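Local coordinates for protein CyaB (Pseudomonas aeruginosa, PDB 3R5G) that probably makes cyclic AMP from ATP as an adenylyl cyclase, the present chain being the catalytic domain of a longer membrane protein, at residues Glu153-His158 and Gln186-Val190; Met63-Pro69 and Asp131-Ile135; Met92-Arg96 and Pro107-Arg111. One frame throughout, in Å; residues are numbered along the deposited sequence.

Contact 1 (Glu153-His158 and Gln186-Val190)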
# COMPACT_ATOMS: atom_id res chain seq x y z
N GLU A 153 -4.93 11.16 -14.83
CA GLU A 153 -4.65 12.47 -14.19
C GLU A 153 -3.40 12.32 -13.33
O GLU A 153 -3.09 11.20 -12.79
CB GLU A 153 -5.83 12.76 -13.26
CG GLU A 153 -5.89 14.09 -12.64
CD GLU A 153 -7.30 14.28 -12.01
OE1 GLU A 153 -7.69 13.56 -11.12
OE2 GLU A 153 -8.02 15.21 -12.42
N ILE A 154 -2.63 13.40 -13.28
CA ILE A 154 -1.56 13.52 -12.35
C ILE A 154 -1.97 14.64 -11.41
O ILE A 154 -2.03 15.86 -11.79
CB ILE A 154 -0.28 13.97 -13.07
CG1 ILE A 154 0.07 12.95 -14.07
CG2 ILE A 154 0.86 14.13 -12.05
CD1 ILE A 154 1.31 13.30 -14.99
N LEU A 155 -2.15 14.28 -10.18
CA LEU A 155 -2.55 15.28 -9.16
C LEU A 155 -1.39 15.63 -8.27
O LEU A 155 -0.67 14.68 -7.79
CB LEU A 155 -3.66 14.78 -8.22
CG LEU A 155 -5.04 14.61 -8.85
CD1 LEU A 155 -6.09 14.39 -7.73
CD2 LEU A 155 -5.41 15.92 -9.54
N ILE A 156 -1.10 16.89 -7.98
CA ILE A 156 -0.01 17.27 -7.13
C ILE A 156 -0.52 18.24 -6.06
O ILE A 156 -1.59 18.90 -6.24
CB ILE A 156 1.08 18.00 -7.98
CG1 ILE A 156 0.64 19.36 -8.60
CG2 ILE A 156 1.53 17.05 -9.08
CD1 ILE A 156 1.78 20.18 -9.22
N SER A 157 0.20 18.35 -4.99
CA SER A 157 -0.11 19.31 -3.92
C SER A 157 0.45 20.66 -4.24
O SER A 157 1.20 20.92 -5.20
CB SER A 157 0.47 18.76 -2.64
OG SER A 157 1.91 18.86 -2.76
N HIS A 158 0.03 21.64 -3.43
CA HIS A 158 0.52 22.98 -3.58
C HIS A 158 2.02 23.15 -3.37
O HIS A 158 2.63 23.92 -4.07
CB HIS A 158 -0.28 23.89 -2.62
CG HIS A 158 0.09 25.33 -2.77
ND1 HIS A 158 -0.34 26.11 -3.83
CD2 HIS A 158 0.93 26.10 -2.05
CE1 HIS A 158 0.19 27.31 -3.74
NE2 HIS A 158 0.95 27.35 -2.65
N GLN A 186 -4.95 21.86 -1.10
CA GLN A 186 -4.98 22.49 -2.42
C GLN A 186 -4.36 21.49 -3.38
O GLN A 186 -3.27 20.97 -3.10
CB GLN A 186 -4.24 23.79 -2.42
CG GLN A 186 -4.10 24.47 -3.83
CD GLN A 186 -5.42 24.80 -4.43
OE1 GLN A 186 -6.22 25.54 -3.79
NE2 GLN A 186 -5.72 24.28 -5.63
N ILE A 187 -5.02 21.25 -4.48
CA ILE A 187 -4.52 20.25 -5.51
C ILE A 187 -4.52 20.84 -6.90
O ILE A 187 -5.20 21.83 -7.20
CB ILE A 187 -5.23 18.95 -5.50
CG1 ILE A 187 -6.77 19.12 -5.87
CG2 ILE A 187 -4.95 18.24 -4.08
CD1 ILE A 187 -7.53 17.87 -6.17
N TYR A 188 -3.66 20.32 -7.78
CA TYR A 188 -3.58 20.75 -9.19
C TYR A 188 -3.40 19.60 -10.11
O TYR A 188 -2.88 18.54 -9.64
CB TYR A 188 -2.30 21.63 -9.36
CG TYR A 188 -2.22 22.87 -8.49
CD1 TYR A 188 -1.82 22.73 -7.17
CD2 TYR A 188 -2.62 24.13 -8.98
CE1 TYR A 188 -1.81 23.87 -6.30
CE2 TYR A 188 -2.62 25.25 -8.14
CZ TYR A 188 -2.18 25.07 -6.82
OH TYR A 188 -2.15 26.21 -5.98
N GLN A 189 -3.90 19.67 -11.31
CA GLN A 189 -3.69 18.69 -12.37
C GLN A 189 -2.46 19.16 -13.15
O GLN A 189 -2.27 20.35 -13.39
CB GLN A 189 -4.89 18.67 -13.33
CG GLN A 189 -6.13 18.15 -12.74
CD GLN A 189 -7.34 18.47 -13.62
OE1 GLN A 189 -7.46 19.58 -14.15
NE2 GLN A 189 -8.26 17.54 -13.66
N VAL A 190 -1.61 18.20 -13.58
CA VAL A 190 -0.49 18.51 -14.43
C VAL A 190 -0.86 18.25 -15.88
O VAL A 190 -1.47 17.21 -16.21
CB VAL A 190 0.71 17.56 -14.00
CG1 VAL A 190 1.83 17.75 -15.03
CG2 VAL A 190 1.25 17.99 -12.72
O HOH W 1 -3.38 15.64 -15.10
O HOH W 2 -1.67 21.12 -1.21
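Two neighbouring antiparallel strands of the class III cyclase catalytic domain meet here, and at both ends side chains or waters extend the pairing beyond the backbone. I156 and Y188 form a hydrogen-bonded pair: I156 N reaches Y188 O at 2.9 Å, and Y188 N returns the bond to I156 O. V190 N to I154 O continues the ladder, and one water then bridges I154 N and V190 O. At the other end a second water links H158 N to Q186 O, whose direct bond is long and weak.

I156 and Y188 share one face of the sheet, L155, I187 and Q189 the other. I154 and V190 pack against helix 74-100, where I86 touches both; I156 CG2 continues the patch to V190 CG2 at 3.8 Å, with I114, Y161 and I164 around it. L155 CD1 meets I187 CD1 at 4.1 Å. Beside them Q189 NE2 gives E153 OE2 an almost straight bond of 2.7 Å, 173° at the hydrogen, directed at the anti lone pair; the same oxygen forms a salt bridge with K173.

Y188 has its CG beside the backbone N (chi1 -59°), which carries the ring along the I156 side of the sheet toward H158. There its OH and H158 ND1 lie 2.8 Å apart in a hydrogen bond. The two rings meet rim to rim, their planes 34° apart, while Y161 stacks on Y188. S157, bonded through OG to N115, is the N-cap of helix 158-164. Strand 154-157 runs straight into that helix, beside its antiparallel partner in the mixed sheet of the class III cyclase alpha/beta fold.

Contact 2 (Met63-Pro69 and Asp131-Ile135)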
# COMPACT_ATOMS: atom_id res chain seq x y z
N MET A 63 5.76 3.19 -6.29
CA MET A 63 6.14 4.25 -5.40
C MET A 63 7.58 4.63 -5.74
O MET A 63 8.44 3.72 -5.81
CB MET A 63 6.08 3.67 -4.00
CG MET A 63 6.40 4.60 -2.98
SD MET A 63 6.44 3.76 -1.32
CE MET A 63 7.17 5.11 -0.43
N VAL A 64 7.84 5.89 -6.01
CA VAL A 64 9.16 6.42 -6.38
C VAL A 64 9.39 7.66 -5.57
O VAL A 64 8.40 8.41 -5.32
CB VAL A 64 9.24 6.73 -7.88
CG1 VAL A 64 10.63 7.33 -8.28
CG2 VAL A 64 8.80 5.48 -8.72
N PHE A 65 10.60 7.91 -5.09
CA PHE A 65 10.84 9.18 -4.47
C PHE A 65 12.08 9.87 -4.99
O PHE A 65 13.00 9.18 -5.53
CB PHE A 65 10.79 9.09 -2.95
CG PHE A 65 11.81 8.11 -2.37
CD1 PHE A 65 13.08 8.54 -2.02
CD2 PHE A 65 11.42 6.85 -2.09
CE1 PHE A 65 13.99 7.60 -1.35
CE2 PHE A 65 12.29 5.89 -1.44
CZ PHE A 65 13.59 6.29 -1.11
N PHE A 66 12.12 11.17 -4.83
CA PHE A 66 13.25 11.99 -5.28
C PHE A 66 13.75 12.85 -4.14
O PHE A 66 12.97 13.40 -3.36
CB PHE A 66 12.81 12.92 -6.43
CG PHE A 66 12.49 12.20 -7.69
CD1 PHE A 66 13.36 12.26 -8.81
CD2 PHE A 66 11.28 11.48 -7.82
CE1 PHE A 66 12.94 11.55 -10.01
CE2 PHE A 66 10.92 10.78 -8.97
CZ PHE A 66 11.72 10.81 -10.04
N GLY A 67 15.04 12.95 -4.00
CA GLY A 67 15.68 13.78 -2.97
C GLY A 67 16.57 12.90 -2.06
O GLY A 67 17.24 13.47 -1.18
N ASP A 68 16.51 11.61 -2.22
CA ASP A 68 17.36 10.71 -1.42
C ASP A 68 17.47 9.46 -2.29
O ASP A 68 16.49 9.05 -2.88
CB ASP A 68 16.73 10.40 -0.04
CG ASP A 68 17.54 9.32 0.67
OD1 ASP A 68 18.35 9.73 1.49
OD2 ASP A 68 17.34 8.12 0.47
N PRO A 69 18.67 8.75 -2.30
CA PRO A 69 19.87 9.11 -1.55
C PRO A 69 20.62 10.32 -2.02
O PRO A 69 21.43 10.89 -1.24
CB PRO A 69 20.77 7.83 -1.80
CG PRO A 69 19.86 6.67 -1.94
CD PRO A 69 18.69 7.39 -2.76
N ASP A 131 14.02 -3.10 4.63
CA ASP A 131 14.09 -2.31 3.41
C ASP A 131 14.38 -0.84 3.65
O ASP A 131 14.01 -0.23 4.66
CB ASP A 131 12.87 -2.50 2.55
CG ASP A 131 12.77 -3.92 2.03
OD1 ASP A 131 13.48 -4.27 1.01
OD2 ASP A 131 12.02 -4.69 2.67
N TYR A 132 15.10 -0.26 2.69
CA TYR A 132 15.38 1.17 2.73
C TYR A 132 14.19 1.88 2.11
O TYR A 132 13.82 1.57 0.97
CB TYR A 132 16.57 1.39 1.76
CG TYR A 132 17.07 2.73 1.84
CD1 TYR A 132 17.92 3.13 2.89
CD2 TYR A 132 16.64 3.69 0.93
CE1 TYR A 132 18.39 4.41 2.98
CE2 TYR A 132 17.12 4.95 0.98
CZ TYR A 132 17.97 5.36 2.00
OH TYR A 132 18.49 6.60 2.14
N THR A 133 13.51 2.74 2.89
CA THR A 133 12.18 3.26 2.43
C THR A 133 11.87 4.51 3.22
O THR A 133 12.72 5.04 3.93
CB THR A 133 11.12 2.18 2.51
OG1 THR A 133 9.82 2.63 2.03
CG2 THR A 133 11.02 1.66 3.96
N ILE A 134 10.65 5.08 3.07
CA ILE A 134 10.32 6.37 3.66
C ILE A 134 8.95 6.25 4.30
O ILE A 134 8.10 5.41 3.87
CB ILE A 134 10.26 7.49 2.53
CG1 ILE A 134 9.33 7.07 1.36
CG2 ILE A 134 11.72 7.65 1.95
CD1 ILE A 134 9.08 8.29 0.30
N ILE A 135 8.78 7.08 5.32
CA ILE A 135 7.50 7.16 6.03
C ILE A 135 7.21 8.62 6.43
O ILE A 135 8.11 9.48 6.51
CB ILE A 135 7.55 6.25 7.28
CG1 ILE A 135 8.60 6.74 8.27
CG2 ILE A 135 7.74 4.82 6.95
CD1 ILE A 135 8.67 5.87 9.65
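I134 lies against F65 where strands 61-66 and 129-135 approach each other at a steep angle, and side chains alone bridge the gap. The branches of I134 divide the work. CG2 sits over the centre of the F65 ring in a CH-pi contact, 3.8 Å from the centroid and only 12° off the ring normal. CD1 lies above the same side of the ring, beyond its CG end, 3.6 Å from F65 CD2, and also approaches F65 CB. CG1 meets M63 CE at 3.4 Å, tighter than usual for two carbons.

Torsions explain how the pieces mesh. The extended chain of M63 carries its CE across to I134 CG1. F65 instead places its ring between its own backbone N and carbonyl carbon (chi1 59°), presenting a face to I134 CG2 while its CZ edge turns to Y132 CE2. L10, V12 and V121 add to the apolar surroundings of I134.

Beyond F65 the contact turns polar. Y132 OH donates a short bond of 2.5 Å to the syn lone pair of D68 OD2, and the carboxylate lies nearly coplanar with the phenol ring, 18° apart. The other oxygen, D68 OD1, forms a salt bridge with K8. P69, which follows D68 through a cis peptide bond, sets its CG near the hydroxyl.

A buried carboxylate held by a lysine at one oxygen and a phenol at the other is probably stabilised in its ionised form, and the pair ties the loop after strand 61-66 to strand 129-135 at the border of an otherwise apolar interface.

Contact 3 (Met92-Arg96 and Pro107-Arg111)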
# COMPACT_ATOMS: atom_id res chain seq x y z
N MET A 92 2.22 5.08 -21.46
CA MET A 92 1.05 4.25 -21.35
C MET A 92 0.26 4.17 -22.61
O MET A 92 -0.36 3.14 -22.82
CB MET A 92 0.16 4.73 -20.19
CG MET A 92 0.50 4.12 -18.91
SD MET A 92 -0.02 2.37 -18.86
CE MET A 92 -1.68 2.22 -18.26
N LYS A 93 0.34 5.22 -23.43
CA LYS A 93 -0.39 5.14 -24.75
C LYS A 93 0.26 4.07 -25.61
O LYS A 93 -0.43 3.31 -26.33
CB LYS A 93 -0.31 6.45 -25.52
CG LYS A 93 -0.93 7.58 -24.72
CD LYS A 93 -0.87 8.86 -25.56
CE LYS A 93 -1.62 10.01 -24.90
NZ LYS A 93 -1.52 9.91 -23.38
N VAL A 94 1.58 4.02 -25.58
CA VAL A 94 2.30 2.99 -26.32
C VAL A 94 1.95 1.60 -25.77
O VAL A 94 1.67 0.66 -26.53
CB VAL A 94 3.75 3.23 -26.19
CG1 VAL A 94 4.55 2.24 -27.03
CG2 VAL A 94 4.11 4.69 -26.69
N LEU A 95 2.00 1.43 -24.43
CA LEU A 95 1.72 0.14 -23.90
C LEU A 95 0.31 -0.30 -24.23
O LEU A 95 0.11 -1.51 -24.47
CB LEU A 95 2.00 0.11 -22.38
CG LEU A 95 3.47 0.34 -22.01
CD1 LEU A 95 3.52 0.44 -20.43
CD2 LEU A 95 4.47 -0.72 -22.54
N ARG A 96 -0.66 0.60 -24.14
CA ARG A 96 -2.05 0.25 -24.47
C ARG A 96 -2.14 -0.25 -25.92
O ARG A 96 -2.91 -1.15 -26.20
CB ARG A 96 -3.05 1.37 -24.28
CG ARG A 96 -3.43 1.60 -22.81
CD ARG A 96 -4.71 2.42 -22.74
NE ARG A 96 -4.37 3.77 -23.17
CZ ARG A 96 -3.86 4.71 -22.36
NH1 ARG A 96 -3.51 5.89 -22.85
NH2 ARG A 96 -3.73 4.44 -21.07
N PRO A 107 -10.41 -0.95 -20.88
CA PRO A 107 -9.56 0.23 -20.73
C PRO A 107 -8.66 0.16 -19.45
O PRO A 107 -9.11 -0.32 -18.39
CB PRO A 107 -10.56 1.39 -20.65
CG PRO A 107 -11.88 0.84 -20.99
CD PRO A 107 -11.84 -0.62 -20.69
N LEU A 108 -7.44 0.63 -19.62
CA LEU A 108 -6.43 0.61 -18.53
C LEU A 108 -5.77 1.97 -18.59
O LEU A 108 -5.29 2.38 -19.66
CB LEU A 108 -5.36 -0.44 -18.83
CG LEU A 108 -5.81 -1.91 -18.74
CD1 LEU A 108 -4.76 -2.90 -19.29
CD2 LEU A 108 -6.19 -2.25 -17.27
N GLU A 109 -5.75 2.68 -17.47
CA GLU A 109 -5.16 4.03 -17.50
C GLU A 109 -4.45 4.32 -16.21
O GLU A 109 -4.94 3.96 -15.17
CB GLU A 109 -6.20 5.11 -17.67
CG GLU A 109 -5.47 6.49 -17.88
CD GLU A 109 -4.63 6.59 -19.10
OE1 GLU A 109 -5.26 7.01 -20.11
OE2 GLU A 109 -3.38 6.27 -19.07
N ILE A 110 -3.33 4.99 -16.33
CA ILE A 110 -2.53 5.30 -15.16
C ILE A 110 -3.11 6.50 -14.47
O ILE A 110 -3.65 7.41 -15.10
CB ILE A 110 -1.02 5.52 -15.57
CG1 ILE A 110 -0.14 5.61 -14.31
CG2 ILE A 110 -0.89 6.73 -16.64
CD1 ILE A 110 1.31 5.70 -14.81
N ARG A 111 -3.03 6.48 -13.15
CA ARG A 111 -3.24 7.69 -12.36
C ARG A 111 -2.13 7.86 -11.36
O ARG A 111 -1.51 6.88 -10.93
CB ARG A 111 -4.59 7.66 -11.68
CG ARG A 111 -4.66 6.67 -10.62
CD ARG A 111 -6.06 6.66 -10.04
NE ARG A 111 -6.06 5.63 -9.01
CZ ARG A 111 -6.89 5.61 -7.98
NH1 ARG A 111 -6.77 4.67 -7.05
NH2 ARG A 111 -7.83 6.55 -7.87
O HOH W 3 -1.95 7.51 -20.99
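M92 and R96, one turn apart on helix 74-100, face the start of strand 109-116 in a helix-on-sheet packing of the class III cyclase alpha/beta fold. Helix and strand segments run nearly antiparallel, their directions 153° apart, as expected where a helix returns through a loop to the sheet it covers.

The close-packed half belongs to M92. Its chain bends at chi2 and chi3, curling the thioether along the strand: CG rests 3.7 Å from I110 CG2, while CE turns back toward the backbone around E109. Both M92 and I110 also touch Y39 of helix 29-50, and I110 also reaches M88, one turn before M92 on helix 74-100. L108, for its part, is covered by W99 and I17, so the apolar layer continues along both elements.

The other part is polar and wetter. R96 bends at chi3, which swings the guanidinium over to the strand, where NH2 serves two acceptors. It bonds to L108 O at 2.9 Å, lying in the carbonyl plane, and makes a salt bridge with E109 OE2. The carboxylate is not met end-on: its plane stands at 81° to the guanidinium, and the nitrogen approaches OE2 from above it. E109 is itself bent at chi2, and OE2 also accepts I110 N on its anti lone pair, a bond that fixes the carboxylate against its own strand. The backbone oxygen of M92 lies over one face of the guanidinium.

On this side a water completes the network, accepting from R96 NH1 and more weakly from K93 NZ. The same water donates to E109 OE2 at 2.7 Å, giving that single oxygen a third partner beside R96 NH2 and I110 N.

All three contacts lean on one curved sheet, but on different parts of it. Contact 1 is a true ladder between adjacent strands and largely buried; contact 2 is also mostly buried, yet its strands are not paired with each other and rely on interlocking side chains; contact 3 sets a helix against a strand and has a partly exposed, hydrated flank. Strands 154-157 and 109-116 are neighbours, so contacts 1 and 3 touch, E153 O lying 4.0 Å from R111 CB. Contact 2 stays about 9 Å from contact 3 at the nearest atoms, although strand 61-66 is followed, after a loop, by helix 74-100, which also packs on I154 and V190 of contact 1.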